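PDB 3U7I: FMN-dependent NADH:quinone oxidoreductase 1 from Bacillus anthracis, which probably uses FMN and NADH to reduce quinones and to cleave the azo bond of aromatic azo compounds to the corresponding amines. Local coordinates for residues Met144-Ala149 and Glu180-Val185. Sequence-based numbering, arbitrary orientation.
Sequences MLVIQA and EDYQIV
Val-146 packs between Tyr-182 and Ile-184 where two neighbouring parallel strands, 144-149 and 181-185, run at 14° to each other. Its two methyls divide the work: CG2, anti to the carbonyl carbon, lies 3.7 Å from CE1 of the Tyr-182 ring, while CG1, anti to the backbone N (chi1 175°), meets CD1 of Ile-184 at 3.9 Å. The tyrosine, in turn, lies side by side with selenomethionine Met-144, whose CG is 3.8 Å from ring atom CD1. Ile-184 CD1 also reaches the extended side chain of Gln-148, 4.0 Å from its CB.

On the other face, CD1 of Leu-145 rests alongside the aliphatic part of Gln-183, 3.7 Å from CG, and touches CG2 of Val-185. Five backbone hydrogen bonds join the strands in parallel register, among them Val-146 N to Gln-183 O (2.8 Å) and a nearly straight Gln-148 N to Val-185 O (176°). Met-144 O receives Gln-183 N and also a water at 2.7 Å, which bridges to OD1 of Asp-181.

Beyond the pair, Tyr-182 OH is hydrogen-bonded to His-167, Arg-212 forms a salt bridge with Asp-181 and a hydrogen bond with Gln-183, and the amide of Gln-148 is held by Ser-166 and Glu-164. This is the edge of the flavodoxin-like five-stranded sheet, with 181-187 outermost and 97-103 on the far flank of 143-149. Helix 165-177, within the crossover joining the two strands, packs over the Met-144, Tyr-182 and Ile-184 face; helices 22-37 and 195-214 pack on the opposite one, where Ile-147 lies near Ser-23, predicted to bind FMN.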
HETATM    1  N   MSE C 144       5.775 -16.137  10.309  1.00 18.53           N
HETATM    2  CA  MSE C 144       4.749 -15.139  10.040  0.53 17.30           C
HETATM    3  C   MSE C 144       3.426 -15.804   9.674  1.00 18.92           C
HETATM    4  O   MSE C 144       3.382 -16.738   8.869  1.00 19.06           O
HETATM    5  CB  MSE C 144       5.193 -14.180   8.924  0.53 16.59           C
HETATM    6  CG  MSE C 144       4.053 -13.384   8.275  0.53 17.80           C
HETATM    7 SE   MSE C 144       3.308 -11.884   9.323  0.53 32.28          SE
HETATM    8  CE  MSE C 144       4.888 -10.729   9.387  0.53 30.74           C
ATOM      9  N   LEU C 145       2.353 -15.315  10.287  1.00 18.06           N
ATOM     10  CA  LEU C 145       0.996 -15.735   9.963  1.00 19.37           C
ATOM     11  C   LEU C 145       0.197 -14.499   9.595  1.00 18.81           C
ATOM     12  O   LEU C 145       0.186 -13.514  10.334  1.00 21.29           O
ATOM     13  CB  LEU C 145       0.339 -16.446  11.145  1.00 21.25           C
ATOM     14  CG  LEU C 145      -1.128 -16.843  10.954  1.00 22.73           C
ATOM     15  CD1 LEU C 145      -1.264 -18.011   9.971  1.00 21.98           C
ATOM     16  CD2 LEU C 145      -1.765 -17.184  12.302  1.00 24.05           C
ATOM     17  N   VAL C 146      -0.464 -14.538   8.444  1.00 17.34           N
ATOM     18  CA  VAL C 146      -1.316 -13.430   8.030  1.00 15.70           C
ATOM     19  C   VAL C 146      -2.778 -13.865   8.103  1.00 17.28           C
ATOM     20  O   VAL C 146      -3.135 -14.927   7.590  1.00 18.54           O
ATOM     21  CB  VAL C 146      -0.978 -12.972   6.595  1.00 17.57           C
ATOM     22  CG1 VAL C 146      -1.952 -11.890   6.136  1.00 18.12           C
ATOM     23  CG2 VAL C 146       0.454 -12.477   6.520  1.00 12.85           C
ATOM     24  N   ILE C 147      -3.609 -13.071   8.771  1.00 18.10           N
ATOM     25  CA  ILE C 147      -5.041 -13.341   8.842  0.70 20.03           C
ATOM     26  C   ILE C 147      -5.773 -12.288   8.015  1.00 19.67           C
ATOM     27  O   ILE C 147      -5.878 -11.128   8.416  1.00 20.88           O
ATOM     28  CB  ILE C 147      -5.558 -13.324  10.309  0.70 19.87           C
ATOM     29  CG1 ILE C 147      -4.968 -14.506  11.091  0.70 19.85           C
ATOM     30  CG2 ILE C 147      -7.082 -13.373  10.340  0.70 19.93           C
ATOM     31  CD1 ILE C 147      -5.255 -14.464  12.578  0.70 20.06           C
ATOM     32  N   GLN C 148      -6.306 -12.699   6.870  1.00 19.01           N
ATOM     33  CA  GLN C 148      -6.931 -11.759   5.929  1.00 19.10           C
ATOM     34  C   GLN C 148      -8.396 -12.065   5.645  1.00 20.23           C
ATOM     35  O   GLN C 148      -8.727 -13.166   5.201  1.00 24.61           O
ATOM     36  CB  GLN C 148      -6.148 -11.742   4.603  1.00 19.59           C
ATOM     37  CG  GLN C 148      -6.758 -10.882   3.486  1.00 18.80           C
ATOM     38  CD  GLN C 148      -5.923 -10.920   2.207  1.00 21.09           C
ATOM     39  OE1 GLN C 148      -5.011 -10.106   2.024  1.00 25.41           O
ATOM     40  NE2 GLN C 148      -6.225 -11.871   1.320  1.00 19.53           N
ATOM     41  N   ALA C 149      -9.269 -11.087   5.893  1.00 19.79           N
ATOM     42  CA  ALA C 149     -10.688 -11.206   5.552  1.00 20.71           C
ATOM     43  C   ALA C 149     -10.936 -10.442   4.273  1.00 24.04           C
ATOM     44  O   ALA C 149     -10.456  -9.314   4.127  1.00 25.19           O
ATOM     45  CB  ALA C 149     -11.565 -10.642   6.665  1.00 21.21           C
ATOM     46  N   GLU C 180      10.935 -16.751   6.065  1.00 24.17           N
ATOM     47  CA  GLU C 180      10.538 -17.650   4.995  1.00 28.53           C
ATOM     48  C   GLU C 180       9.416 -18.593   5.401  1.00 29.32           C
ATOM     49  O   GLU C 180       8.771 -19.201   4.544  1.00 32.03           O
ATOM     50  CB  GLU C 180      11.750 -18.437   4.509  1.00 32.96           C
ATOM     51  CG  GLU C 180      12.851 -17.541   3.980  1.00 37.37           C
ATOM     52  CD  GLU C 180      13.977 -18.313   3.341  1.00 44.11           C
ATOM     53  OE1 GLU C 180      14.223 -19.467   3.760  1.00 44.50           O
ATOM     54  OE2 GLU C 180      14.615 -17.763   2.417  1.00 47.40           O
ATOM     55  N   ASP C 181       9.190 -18.711   6.707  1.00 26.34           N
ATOM     56  CA  ASP C 181       8.068 -19.487   7.236  1.00 26.12           C
ATOM     57  C   ASP C 181       6.817 -18.605   7.254  1.00 26.33           C
ATOM     58  O   ASP C 181       6.590 -17.840   8.192  1.00 25.10           O
ATOM     59  CB  ASP C 181       8.388 -20.005   8.642  1.00 23.40           C
ATOM     60  CG  ASP C 181       7.364 -21.021   9.150  1.00 24.83           C
ATOM     61  OD1 ASP C 181       6.190 -20.984   8.728  1.00 23.13           O
ATOM     62  OD2 ASP C 181       7.742 -21.857   9.992  1.00 27.36           O
ATOM     63  N   TYR C 182       6.024 -18.708   6.193  1.00 24.59           N
ATOM     64  CA  TYR C 182       4.886 -17.821   5.971  1.00 21.65           C
ATOM     65  C   TYR C 182       3.611 -18.626   5.722  1.00 22.32           C
ATOM     66  O   TYR C 182       3.608 -19.593   4.960  1.00 22.81           O
ATOM     67  CB  TYR C 182       5.178 -16.921   4.769  1.00 20.92           C
ATOM     68  CG  TYR C 182       4.055 -16.001   4.341  1.00 20.19           C
ATOM     69  CD1 TYR C 182       4.095 -14.654   4.646  1.00 18.01           C
ATOM     70  CD2 TYR C 182       2.975 -16.472   3.607  1.00 22.06           C
ATOM     71  CE1 TYR C 182       3.090 -13.798   4.250  1.00 19.39           C
ATOM     72  CE2 TYR C 182       1.959 -15.619   3.206  1.00 23.89           C
ATOM     73  CZ  TYR C 182       2.026 -14.273   3.538  1.00 20.54           C
ATOM     74  OH  TYR C 182       1.029 -13.394   3.147  1.00 17.69           O
ATOM     75  N   GLN C 183       2.534 -18.232   6.392  1.00 19.76           N
ATOM     76  CA  GLN C 183       1.220 -18.782   6.117  1.00 16.41           C
ATOM     77  C   GLN C 183       0.215 -17.652   6.079  1.00 16.47           C
ATOM     78  O   GLN C 183       0.280 -16.720   6.878  1.00 17.27           O
ATOM     79  CB  GLN C 183       0.790 -19.786   7.180  1.00 19.60           C
ATOM     80  CG  GLN C 183      -0.684 -20.178   7.051  1.00 20.72           C
ATOM     81  CD  GLN C 183      -1.082 -21.315   7.958  1.00 25.29           C
ATOM     82  OE1 GLN C 183      -0.394 -21.616   8.939  1.00 26.51           O
ATOM     83  NE2 GLN C 183      -2.196 -21.969   7.630  1.00 23.79           N
ATOM     84  N   ILE C 184      -0.704 -17.726   5.130  1.00 19.69           N
ATOM     85  CA  ILE C 184      -1.859 -16.844   5.142  1.00 19.54           C
ATOM     86  C   ILE C 184      -3.160 -17.647   5.297  1.00 21.98           C
ATOM     87  O   ILE C 184      -3.399 -18.640   4.593  1.00 22.46           O
ATOM     88  CB  ILE C 184      -1.913 -15.917   3.903  1.00 18.29           C
ATOM     89  CG1 ILE C 184      -3.172 -15.049   3.960  1.00 17.31           C
ATOM     90  CG2 ILE C 184      -1.836 -16.732   2.605  1.00 17.32           C
ATOM     91  CD1 ILE C 184      -3.165 -13.873   3.019  1.00 18.83           C
ATOM     92  N   VAL C 185      -3.979 -17.225   6.253  1.00 18.73           N
ATOM     93  CA  VAL C 185      -5.325 -17.754   6.381  1.00 21.09           C
ATOM     94  C   VAL C 185      -6.295 -16.753   5.738  1.00 22.92           C
ATOM     95  O   VAL C 185      -6.356 -15.586   6.132  1.00 21.81           O
ATOM     96  CB  VAL C 185      -5.683 -18.019   7.849  1.00 22.63           C
ATOM     97  CG1 VAL C 185      -7.148 -18.443   7.976  1.00 25.42           C
ATOM     98  CG2 VAL C 185      -4.743 -19.089   8.445  1.00 21.13           C
TER
HETATM   99  O   HOH W   1       3.931 -19.290   9.596  1.00 23.75           O